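Local structure of 4-oxalocrotonate decarboxylase NahK (Pseudomonas putida, 5D2I) at residues A[109-114]-A[148-153]; A[113-118]-A[192-197]; A[143-148]-A[234-239]. The protein catalyses the decarboxylation of (3E)-2-oxohex-3-enedioate to 2-oxopent-4-enoate and carbon dioxide, a step in the breakdown of aromatic hydrocarbons. The protein carries 1 engineered substitution. One frame throughout, in Å; residues are numbered along the deposited sequence.

Interaction 1: residues A[109-114]-A[148-153]; sequences IHPKIE and VIDSRY. With CA (calcium ion), chain C; EDO (1,2-ethanediol), chain E.
The imidazole of His-110 meets residues 148-153 through its edge, where the carbonyl oxygens of Ser-151 and Tyr-153 lie near the ring plane, while CG2 of its neighbour Ile-109 sits over the centre of one face. His-110 NE2 donates to Ser-151 O in a very short bond whose exact length is doubtful. The Asp-150 carboxylate stands almost perpendicular to this ring, the planes 87° apart; OD1 also lies at the ring edge, beside CD2, while both oxygens bond to backbone N-H groups: OD2 accepts from Ile-109 N at 2.6 Å and OD1 from His-110 N at 2.7 Å, each through its syn lone pair. The buried carboxylate, carried there by a first torsion that turns CG away from N (chi1 -164°), is held by one N-H on each oxygen, which fixes its rotation. If an alanine stood here, the N-H groups of Ile-109 and His-110 would probably be left without their acceptors and the 109-110 loop set free to shift. CD1 of Ile-109 crosses the Arg-152 chain, 3.6 Å from its CG; the guanidinium beyond is salt-bridged to Asp-166. An ethanediol, probably from the crystallisation liquor, takes a bond from Ser-151 N to its O2 (2.9 Å) and gives a weak one to His-110 O. Beyond Pro-111 the segments become antiparallel strands: Lys-112 and Ile-149 form a hydrogen-bonded pair, Lys-112 N to Ile-149 O 2.9 Å and Ile-149 N to Lys-112 O 2.8 Å. On the opposite face from these two side chains, Val-148 packs its CG1 on Pro-111 and its CG2 on Ile-113. Glu-114 OE1 binds the calcium ion at 2.3 Å. CG2 of Ile-149 packs against that oxygen, probably restricting movement of the metal-binding carboxylate.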
loop_
_atom_site.group_PDB
_atom_site.type_symbol
_atom_site.label_atom_id
_atom_site.label_comp_id
_atom_site.label_asym_id
_atom_site.label_seq_id
_atom_site.Cartn_x
_atom_site.Cartn_y
_atom_site.Cartn_z
ATOM N N ILE A 109 7.064 13.780 3.339
ATOM C CA ILE A 109 8.236 14.224 2.588
ATOM C C ILE A 109 7.835 14.782 1.225
ATOM O O ILE A 109 8.102 15.939 0.896
ATOM C CB ILE A 109 9.212 13.052 2.394
ATOM C CG1 ILE A 109 9.662 12.540 3.765
ATOM C CG2 ILE A 109 10.422 13.475 1.552
ATOM C CD1 ILE A 109 10.251 11.147 3.738
ATOM N N HIS A 110 7.177 13.949 0.434
ATOM C CA HIS A 110 6.719 14.359 -0.885
ATOM C C HIS A 110 5.567 13.455 -1.273
ATOM O O HIS A 110 5.676 12.646 -2.199
ATOM C CB HIS A 110 7.857 14.284 -1.899
ATOM C CG HIS A 110 8.773 13.111 -1.722
ATOM N ND1 HIS A 110 10.073 13.106 -2.179
ATOM C CD2 HIS A 110 8.578 11.889 -1.149
ATOM C CE1 HIS A 110 10.642 11.949 -1.897
ATOM N NE2 HIS A 110 9.756 11.193 -1.272
ATOM N N PRO A 111 4.450 13.591 -0.559
ATOM C CA PRO A 111 3.372 12.598 -0.622
ATOM C C PRO A 111 2.580 12.639 -1.917
ATOM O O PRO A 111 2.477 13.670 -2.586
ATOM C CB PRO A 111 2.463 13.005 0.541
ATOM C CG PRO A 111 2.684 14.492 0.672
ATOM C CD PRO A 111 4.150 14.684 0.384
ATOM N N LYS A 112 2.033 11.489 -2.274
ATOM C CA LYS A 112 1.053 11.418 -3.338
ATOM C C LYS A 112 -0.099 10.587 -2.843
ATOM O O LYS A 112 0.045 9.825 -1.888
ATOM C CB LYS A 112 1.654 10.746 -4.560
ATOM C CG LYS A 112 2.857 11.487 -5.105
ATOM C CD LYS A 112 3.346 10.830 -6.379
ATOM C CE LYS A 112 4.611 11.507 -6.881
ATOM N NZ LYS A 112 5.060 10.919 -8.164
ATOM N N ILE A 113 -1.246 10.724 -3.488
ATOM C CA ILE A 113 -2.377 9.898 -3.109
ATOM C C ILE A 113 -2.755 8.976 -4.253
ATOM O O ILE A 113 -2.517 9.277 -5.431
ATOM C CB ILE A 113 -3.591 10.736 -2.672
ATOM C CG1 ILE A 113 -4.040 11.670 -3.797
ATOM C CG2 ILE A 113 -3.242 11.542 -1.428
ATOM C CD1 ILE A 113 -5.390 12.337 -3.527
ATOM N N GLU A 114 -3.336 7.843 -3.888
ATOM C CA GLU A 114 -3.809 6.866 -4.845
ATOM C C GLU A 114 -5.167 6.427 -4.376
ATOM O O GLU A 114 -5.348 6.144 -3.194
ATOM C CB GLU A 114 -2.897 5.640 -4.829
ATOM C CG GLU A 114 -1.468 5.926 -5.141
ATOM C CD GLU A 114 -0.658 4.665 -5.226
ATOM O OE1 GLU A 114 -0.560 3.945 -4.208
ATOM O OE2 GLU A 114 -0.143 4.390 -6.318
ATOM N N VAL A 148 -2.067 7.524 1.060
ATOM C CA VAL A 148 -1.051 8.540 0.872
ATOM C C VAL A 148 0.260 7.778 0.870
ATOM O O VAL A 148 0.612 7.147 1.864
ATOM C CB VAL A 148 -1.033 9.548 1.997
ATOM C CG1 VAL A 148 -0.007 10.640 1.690
ATOM C CG2 VAL A 148 -2.415 10.164 2.150
ATOM N N ILE A 149 0.957 7.793 -0.259
ATOM C CA ILE A 149 2.260 7.155 -0.321
ATOM C C ILE A 149 3.314 8.222 -0.252
ATOM O O ILE A 149 3.105 9.349 -0.695
ATOM C CB ILE A 149 2.452 6.342 -1.597
ATOM C CG1 ILE A 149 2.025 7.142 -2.824
ATOM C CG2 ILE A 149 1.644 5.053 -1.523
ATOM C CD1 ILE A 149 2.342 6.423 -4.116
ATOM N N ASP A 150 4.460 7.863 0.296
ATOM C CA ASP A 150 5.483 8.852 0.525
ATOM C C ASP A 150 6.779 8.097 0.630
ATOM O O ASP A 150 7.190 7.723 1.721
ATOM C CB ASP A 150 5.215 9.575 1.837
ATOM C CG ASP A 150 5.998 10.860 1.961
ATOM O OD1 ASP A 150 6.345 11.453 0.920
ATOM O OD2 ASP A 150 6.287 11.289 3.104
ATOM N N SER A 151 7.414 7.868 -0.512
ATOM C CA SER A 151 8.689 7.175 -0.521
ATOM C C SER A 151 9.694 7.948 0.302
ATOM O O SER A 151 9.818 9.167 0.169
ATOM C CB SER A 151 9.212 7.030 -1.942
ATOM O OG SER A 151 10.529 6.506 -1.924
ATOM N N ARG A 152 10.428 7.245 1.153
ATOM C CA ARG A 152 11.448 7.920 1.929
ATOM C C ARG A 152 12.703 8.154 1.099
ATOM O O ARG A 152 13.665 8.726 1.584
ATOM C CB ARG A 152 11.760 7.150 3.214
ATOM C CG ARG A 152 10.963 7.651 4.418
ATOM C CD ARG A 152 9.458 7.585 4.181
ATOM N NE ARG A 152 9.028 6.209 3.944
ATOM C CZ ARG A 152 7.791 5.763 4.129
ATOM N NH1 ARG A 152 7.501 4.488 3.885
ATOM N NH2 ARG A 152 6.847 6.583 4.567
ATOM N N TYR A 153 12.695 7.723 -0.161
ATOM C CA TYR A 153 13.860 7.921 -1.010
ATOM C C TYR A 153 13.765 9.190 -1.823
ATOM O O TYR A 153 12.678 9.584 -2.252
ATOM C CB TYR A 153 14.087 6.732 -1.923
ATOM C CG TYR A 153 14.165 5.454 -1.150
ATOM C CD1 TYR A 153 15.147 5.268 -0.182
ATOM C CD2 TYR A 153 13.250 4.437 -1.366
ATOM C CE1 TYR A 153 15.226 4.088 0.530
ATOM C CE2 TYR A 153 13.317 3.264 -0.653
ATOM C CZ TYR A 153 14.305 3.090 0.293
ATOM O OH TYR A 153 14.366 1.907 0.998
HETATM CA CA CA C . -0.877 2.073 -2.964
HETATM C C1 EDO E . 5.387 8.194 -3.583
HETATM O O1 EDO E . 6.578 7.650 -4.160
HETATM C C2 EDO E . 5.599 9.672 -3.276
HETATM O O2 EDO E . 6.871 9.825 -2.624
HETATM O O HOH W 1 -1.561 -0.016 -2.093
HETATM O O HOH W 2 -0.564 0.902 -5.000
#

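Interaction 2: residues A[113-118]-A[192-197]; sequences IEAEIS and VVMEKN. With CA (calcium ion), chain C.
Strand 113-118 faces strand 192-196 across two stacked sheets rather than beside it in one, the axes 8.4 Å apart and the N-to-C directions 153° from each other, with Ala-115 nearest Met-194. No hydrogen bond joins them; side chains fill the gap. Met-194 does most of the touching: its chain runs out extended, CG anti to the backbone N (chi1 177°), then bends at the sulfur (chi3 -73°) and turns the methyl toward the backbone of Ala-115. SD meets CD1 of Ile-113 at 3.8 Å, the two side chains crossing at a slant, while CE rests 3.7 Å from the backbone N of Ala-115. Met-194 was modelled in two conformers, so the exact contacts of its sulfur and methyl are less certain. Beside it, CG2 of Val-192 meets CB of Ala-115 at 4.0 Å. Tyr-258 and Val-256 of strand 253-258 close round Ala-115, and Ile-254 covers Ile-113. The alternation of the strand sends Glu-114 and Glu-116 to its other face, where both bind the calcium ion, Glu-116 through OE2 at 2.2 Å. Its second oxygen, OE1, accepts from metal-bound water 1 at 2.7 Å, so one carboxylate holds the ion directly and steadies a coordinated water as well. One strand therefore has an apolar face toward the second sheet and an acidic face toward the metal, which keeps the carboxylates apart from the hydrocarbon core.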
loop_
_atom_site.group_PDB
_atom_site.type_symbol
_atom_site.label_atom_id
_atom_site.label_comp_id
_atom_site.label_asym_id
_atom_site.label_seq_id
_atom_site.Cartn_x
_atom_site.Cartn_y
_atom_site.Cartn_z
ATOM N N ILE A 113 -1.246 10.724 -3.488
ATOM C CA ILE A 113 -2.377 9.898 -3.109
ATOM C C ILE A 113 -2.755 8.976 -4.253
ATOM O O ILE A 113 -2.517 9.277 -5.431
ATOM C CB ILE A 113 -3.591 10.736 -2.672
ATOM C CG1 ILE A 113 -4.040 11.670 -3.797
ATOM C CG2 ILE A 113 -3.242 11.542 -1.428
ATOM C CD1 ILE A 113 -5.390 12.337 -3.527
ATOM N N GLU A 114 -3.336 7.843 -3.888
ATOM C CA GLU A 114 -3.809 6.866 -4.845
ATOM C C GLU A 114 -5.167 6.427 -4.376
ATOM O O GLU A 114 -5.348 6.144 -3.194
ATOM C CB GLU A 114 -2.897 5.640 -4.829
ATOM C CG GLU A 114 -1.468 5.926 -5.141
ATOM C CD GLU A 114 -0.658 4.665 -5.226
ATOM O OE1 GLU A 114 -0.560 3.945 -4.208
ATOM O OE2 GLU A 114 -0.143 4.390 -6.318
ATOM N N ALA A 115 -6.116 6.351 -5.303
ATOM C CA ALA A 115 -7.439 5.837 -4.990
ATOM C C ALA A 115 -7.350 4.330 -5.039
ATOM O O ALA A 115 -6.837 3.768 -6.005
ATOM C CB ALA A 115 -8.432 6.320 -6.012
ATOM N N GLU A 116 -7.831 3.674 -3.992
ATOM C CA GLU A 116 -7.786 2.223 -3.928
ATOM C C GLU A 116 -9.090 1.687 -3.405
ATOM O O GLU A 116 -9.896 2.408 -2.824
ATOM C CB GLU A 116 -6.645 1.771 -3.009
ATOM C CG GLU A 116 -5.357 2.486 -3.330
ATOM C CD GLU A 116 -4.114 1.736 -2.948
ATOM O OE1 GLU A 116 -4.197 0.559 -2.527
ATOM O OE2 GLU A 116 -3.036 2.338 -3.085
ATOM N N ILE A 117 -9.293 0.397 -3.619
ATOM C CA ILE A 117 -10.362 -0.293 -2.936
ATOM C C ILE A 117 -9.740 -1.295 -1.980
ATOM O O ILE A 117 -8.824 -2.046 -2.344
ATOM C CB ILE A 117 -11.337 -0.951 -3.919
ATOM C CG1 ILE A 117 -12.558 -1.467 -3.161
ATOM C CG2 ILE A 117 -10.656 -2.074 -4.714
ATOM C CD1 ILE A 117 -13.389 -0.338 -2.567
ATOM N N SER A 118 -10.171 -1.258 -0.725
ATOM C CA SER A 118 -9.630 -2.182 0.239
ATOM C C SER A 118 -10.658 -3.260 0.489
ATOM O O SER A 118 -11.829 -3.092 0.175
ATOM C CB SER A 118 -9.301 -1.463 1.548
ATOM O OG SER A 118 -8.312 -0.475 1.325
ATOM N N VAL A 192 -13.691 5.081 -10.129
ATOM C CA VAL A 192 -13.299 6.070 -9.143
ATOM C C VAL A 192 -12.944 7.355 -9.857
ATOM O O VAL A 192 -12.479 7.344 -10.997
ATOM C CB VAL A 192 -12.128 5.598 -8.251
ATOM C CG1 VAL A 192 -12.465 4.257 -7.620
ATOM C CG2 VAL A 192 -10.853 5.483 -9.056
ATOM N N VAL A 193 -13.214 8.465 -9.195
ATOM C CA VAL A 193 -12.931 9.767 -9.763
ATOM C C VAL A 193 -12.204 10.531 -8.697
ATOM O O VAL A 193 -12.744 10.758 -7.618
ATOM C CB VAL A 193 -14.213 10.534 -10.101
ATOM C CG1 VAL A 193 -13.852 11.909 -10.658
ATOM C CG2 VAL A 193 -15.064 9.757 -11.086
ATOM N N MET A 194 -10.964 10.905 -8.976
ATOM C CA MET A 194 -10.205 11.657 -8.005
ATOM C C MET A 194 -10.257 13.130 -8.338
ATOM O O MET A 194 -9.915 13.546 -9.441
ATOM C CB MET A 194 -8.762 11.198 -7.963
ATOM C CG MET A 194 -7.930 12.001 -7.007
ATOM S SD MET A 194 -6.232 11.476 -7.166
ATOM C CE MET A 194 -6.284 9.870 -6.363
ATOM N N GLU A 195 -10.703 13.909 -7.367
ATOM C CA GLU A 195 -10.837 15.329 -7.529
ATOM C C GLU A 195 -9.792 15.963 -6.634
ATOM O O GLU A 195 -9.590 15.530 -5.506
ATOM C CB GLU A 195 -12.231 15.735 -7.073
ATOM C CG GLU A 195 -12.616 17.160 -7.367
ATOM C CD GLU A 195 -13.990 17.475 -6.818
ATOM O OE1 GLU A 195 -14.975 16.920 -7.353
ATOM O OE2 GLU A 195 -14.075 18.242 -5.831
ATOM N N LYS A 196 -9.109 16.981 -7.135
ATOM C CA LYS A 196 -8.154 17.697 -6.314
ATOM C C LYS A 196 -8.455 19.168 -6.489
ATOM O O LYS A 196 -8.446 19.669 -7.609
ATOM C CB LYS A 196 -6.724 17.382 -6.754
ATOM C CG LYS A 196 -5.675 18.227 -6.061
ATOM C CD LYS A 196 -4.308 17.925 -6.620
ATOM C CE LYS A 196 -3.274 18.826 -5.980
ATOM N NZ LYS A 196 -1.928 18.569 -6.553
ATOM N N ASN A 197 -8.751 19.844 -5.380
ATOM C CA ASN A 197 -9.127 21.253 -5.413
ATOM C C ASN A 197 -10.224 21.548 -6.434
ATOM O O ASN A 197 -10.129 22.494 -7.209
ATOM C CB ASN A 197 -7.879 22.092 -5.658
ATOM C CG ASN A 197 -6.829 21.859 -4.589
ATOM O OD1 ASN A 197 -7.166 21.691 -3.414
ATOM N ND2 ASN A 197 -5.561 21.848 -4.979
HETATM CA CA CA C . -0.877 2.073 -2.964
HETATM O O HOH W 1 -1.561 -0.016 -2.093
HETATM O O HOH W 2 -0.564 0.902 -5.000
#

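Interaction 3: residues A[143-148]-A[234-239]; sequences IPTVEV and GTFIMT. With CA (calcium ion), chain C.
The methyl of Met-238 is wedged between Thr-145 and Glu-147, and here the contact is tight: CE lies 3.4 Å from CB of Glu-147 and 3.5 Å from CG2 of Thr-145. The Met-238 chain is extended to the sulfur and then turns (chi3 52°), which brings the methyl over strand 143-148, with SD close to the same Thr-145 methyl. Above this wedge, Glu-147 continues outward to the calcium ion, bound by OE1 at 2.2 Å, while OE2 forms a salt bridge with Lys-69, a residue seen to bind 2-oxoglutarate, which is consistent with the glutamate linking the metal to the ligand pocket. Strands 139-149 and 236-238 both pair antiparallel with strand 112-121 in the mixed sheet of this fumarylacetoacetate hydrolase-type fold; strand 112-121 lies between them, and the two meet through side chains, the axes of these short segments 8.9 Å apart and 55° from parallel. Toward Ile-143 and Phe-236 the fit is slacker. Ile-143 brings CD1 to CE1 of Phe-236 at 3.9 Å, crossing the ring at a slant. Thr-145 and Phe-236 come at each other from opposite directions, OG1 at the ring edge, 3.7 Å from CZ. That hydroxyl donates to Ile-143 O at 2.8 Å, approaching from above the carbonyl plane, and is also bonded to Ser-118 OG, so a buried polar atom is satisfied beside an aromatic edge. Phe-236 is only partly buried: its ring meets that of Phe-173, and an ethanediol molecule lies about 3 Å from the side chain.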
loop_
_atom_site.group_PDB
_atom_site.type_symbol
_atom_site.label_atom_id
_atom_site.label_comp_id
_atom_site.label_asym_id
_atom_site.label_seq_id
_atom_site.Cartn_x
_atom_site.Cartn_y
_atom_site.Cartn_z
ATOM N N ILE A 143 -13.831 -1.484 1.139
ATOM C CA ILE A 143 -13.732 -0.164 1.744
ATOM C C ILE A 143 -12.981 0.786 0.822
ATOM O O ILE A 143 -11.790 0.577 0.543
ATOM C CB ILE A 143 -12.931 -0.186 3.063
ATOM C CG1 ILE A 143 -13.432 -1.267 4.011
ATOM C CG2 ILE A 143 -12.952 1.199 3.736
ATOM C CD1 ILE A 143 -12.686 -2.568 3.846
ATOM N N PRO A 144 -13.664 1.842 0.351
ATOM C CA PRO A 144 -12.975 2.868 -0.429
ATOM C C PRO A 144 -11.839 3.425 0.397
ATOM O O PRO A 144 -12.051 3.847 1.533
ATOM C CB PRO A 144 -14.052 3.935 -0.617
ATOM C CG PRO A 144 -15.336 3.148 -0.620
ATOM C CD PRO A 144 -15.110 2.100 0.443
ATOM N N THR A 145 -10.638 3.401 -0.154
ATOM C CA THR A 145 -9.479 3.846 0.599
ATOM C C THR A 145 -8.556 4.632 -0.291
ATOM O O THR A 145 -8.253 4.207 -1.397
ATOM C CB THR A 145 -8.693 2.664 1.131
ATOM O OG1 THR A 145 -9.585 1.794 1.837
ATOM C CG2 THR A 145 -7.593 3.151 2.092
ATOM N N VAL A 146 -8.111 5.777 0.203
ATOM C CA VAL A 146 -7.133 6.558 -0.518
ATOM C C VAL A 146 -5.808 6.413 0.214
ATOM O O VAL A 146 -5.712 6.730 1.401
ATOM C CB VAL A 146 -7.547 8.021 -0.566
ATOM C CG1 VAL A 146 -6.450 8.865 -1.188
ATOM C CG2 VAL A 146 -8.831 8.156 -1.376
ATOM N N GLU A 147 -4.786 5.928 -0.479
ATOM C CA GLU A 147 -3.504 5.826 0.180
ATOM C C GLU A 147 -2.777 7.121 0.018
ATOM O O GLU A 147 -2.875 7.761 -1.024
ATOM C CB GLU A 147 -2.625 4.700 -0.364
ATOM C CG GLU A 147 -1.518 4.391 0.632
ATOM C CD GLU A 147 -0.657 3.205 0.267
ATOM O OE1 GLU A 147 -0.712 2.742 -0.892
ATOM O OE2 GLU A 147 0.088 2.740 1.157
ATOM N N VAL A 148 -2.067 7.524 1.060
ATOM C CA VAL A 148 -1.051 8.540 0.872
ATOM C C VAL A 148 0.260 7.778 0.870
ATOM O O VAL A 148 0.612 7.147 1.864
ATOM C CB VAL A 148 -1.033 9.548 1.997
ATOM C CG1 VAL A 148 -0.007 10.640 1.690
ATOM C CG2 VAL A 148 -2.415 10.164 2.150
ATOM N N GLY A 234 -10.187 -11.230 8.829
ATOM C CA GLY A 234 -10.309 -9.941 9.491
ATOM C C GLY A 234 -9.237 -8.968 9.056
ATOM O O GLY A 234 -9.122 -7.869 9.591
ATOM N N THR A 235 -8.448 -9.368 8.072
ATOM C CA THR A 235 -7.351 -8.530 7.630
ATOM C C THR A 235 -7.850 -7.476 6.662
ATOM O O THR A 235 -8.615 -7.769 5.746
ATOM C CB THR A 235 -6.243 -9.349 6.969
ATOM O OG1 THR A 235 -5.720 -10.284 7.922
ATOM C CG2 THR A 235 -5.114 -8.430 6.517
ATOM N N PHE A 236 -7.404 -6.246 6.881
ATOM C CA PHE A 236 -7.682 -5.137 5.982
ATOM C C PHE A 236 -6.550 -5.057 4.958
ATOM O O PHE A 236 -5.381 -5.004 5.324
ATOM C CB PHE A 236 -7.759 -3.865 6.827
ATOM C CG PHE A 236 -7.904 -2.604 6.037
ATOM C CD1 PHE A 236 -9.167 -2.118 5.714
ATOM C CD2 PHE A 236 -6.783 -1.873 5.664
ATOM C CE1 PHE A 236 -9.306 -0.933 4.993
ATOM C CE2 PHE A 236 -6.913 -0.686 4.951
ATOM C CZ PHE A 236 -8.174 -0.217 4.613
ATOM N N ILE A 237 -6.900 -5.072 3.676
ATOM C CA ILE A 237 -5.912 -5.059 2.610
ATOM C C ILE A 237 -6.258 -3.970 1.614
ATOM O O ILE A 237 -7.347 -3.974 1.053
ATOM C CB ILE A 237 -5.927 -6.384 1.829
ATOM C CG1 ILE A 237 -5.653 -7.557 2.773
ATOM C CG2 ILE A 237 -4.911 -6.343 0.682
ATOM C CD1 ILE A 237 -6.181 -8.883 2.245
ATOM N N MET A 238 -5.325 -3.059 1.374
ATOM C CA MET A 238 -5.498 -2.082 0.308
ATOM C C MET A 238 -4.946 -2.723 -0.943
ATOM O O MET A 238 -3.764 -3.088 -1.002
ATOM C CB MET A 238 -4.723 -0.811 0.625
ATOM C CG MET A 238 -5.166 -0.182 1.913
ATOM S SD MET A 238 -4.251 1.336 2.196
ATOM C CE MET A 238 -4.545 2.143 0.653
ATOM N N THR A 239 -5.800 -2.883 -1.945
ATOM C CA THR A 239 -5.459 -3.786 -3.032
ATOM C C THR A 239 -4.626 -3.142 -4.134
ATOM O O THR A 239 -4.111 -3.844 -4.985
ATOM C CB THR A 239 -6.694 -4.449 -3.634
ATOM O OG1 THR A 239 -7.561 -3.442 -4.151
ATOM C CG2 THR A 239 -7.435 -5.257 -2.569
HETATM CA CA CA C . -0.877 2.073 -2.964
HETATM O O HOH W 1 -1.561 -0.016 -2.093
HETATM O O HOH W 2 -0.564 0.902 -5.000
#

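How the interactions relate
All three contacts involve strands of the mixed sheet around one calcium ion. Interactions 1 and 2 start from strand 112-121, sharing Ile-113 and Glu-114; interactions 1 and 3 share Val-148 on strand 139-149. Their centres are about 14 Å (1 and 2), about 16 Å (1 and 3) and about 12 Å (2 and 3) apart. Along the chain, 109-118 comes first, then 143-153, 192-197 and 234-239, so interaction 3 alternates with each of the others. Interaction 1 pairs two neighbouring strands, interaction 2 reaches the five-stranded sheet, and interaction 3 joins strand 139-149 to strand 236-238, the two flanking strand 112-121. Glu-114, Glu-116 and Glu-147, from two adjacent strands, converge on the metal.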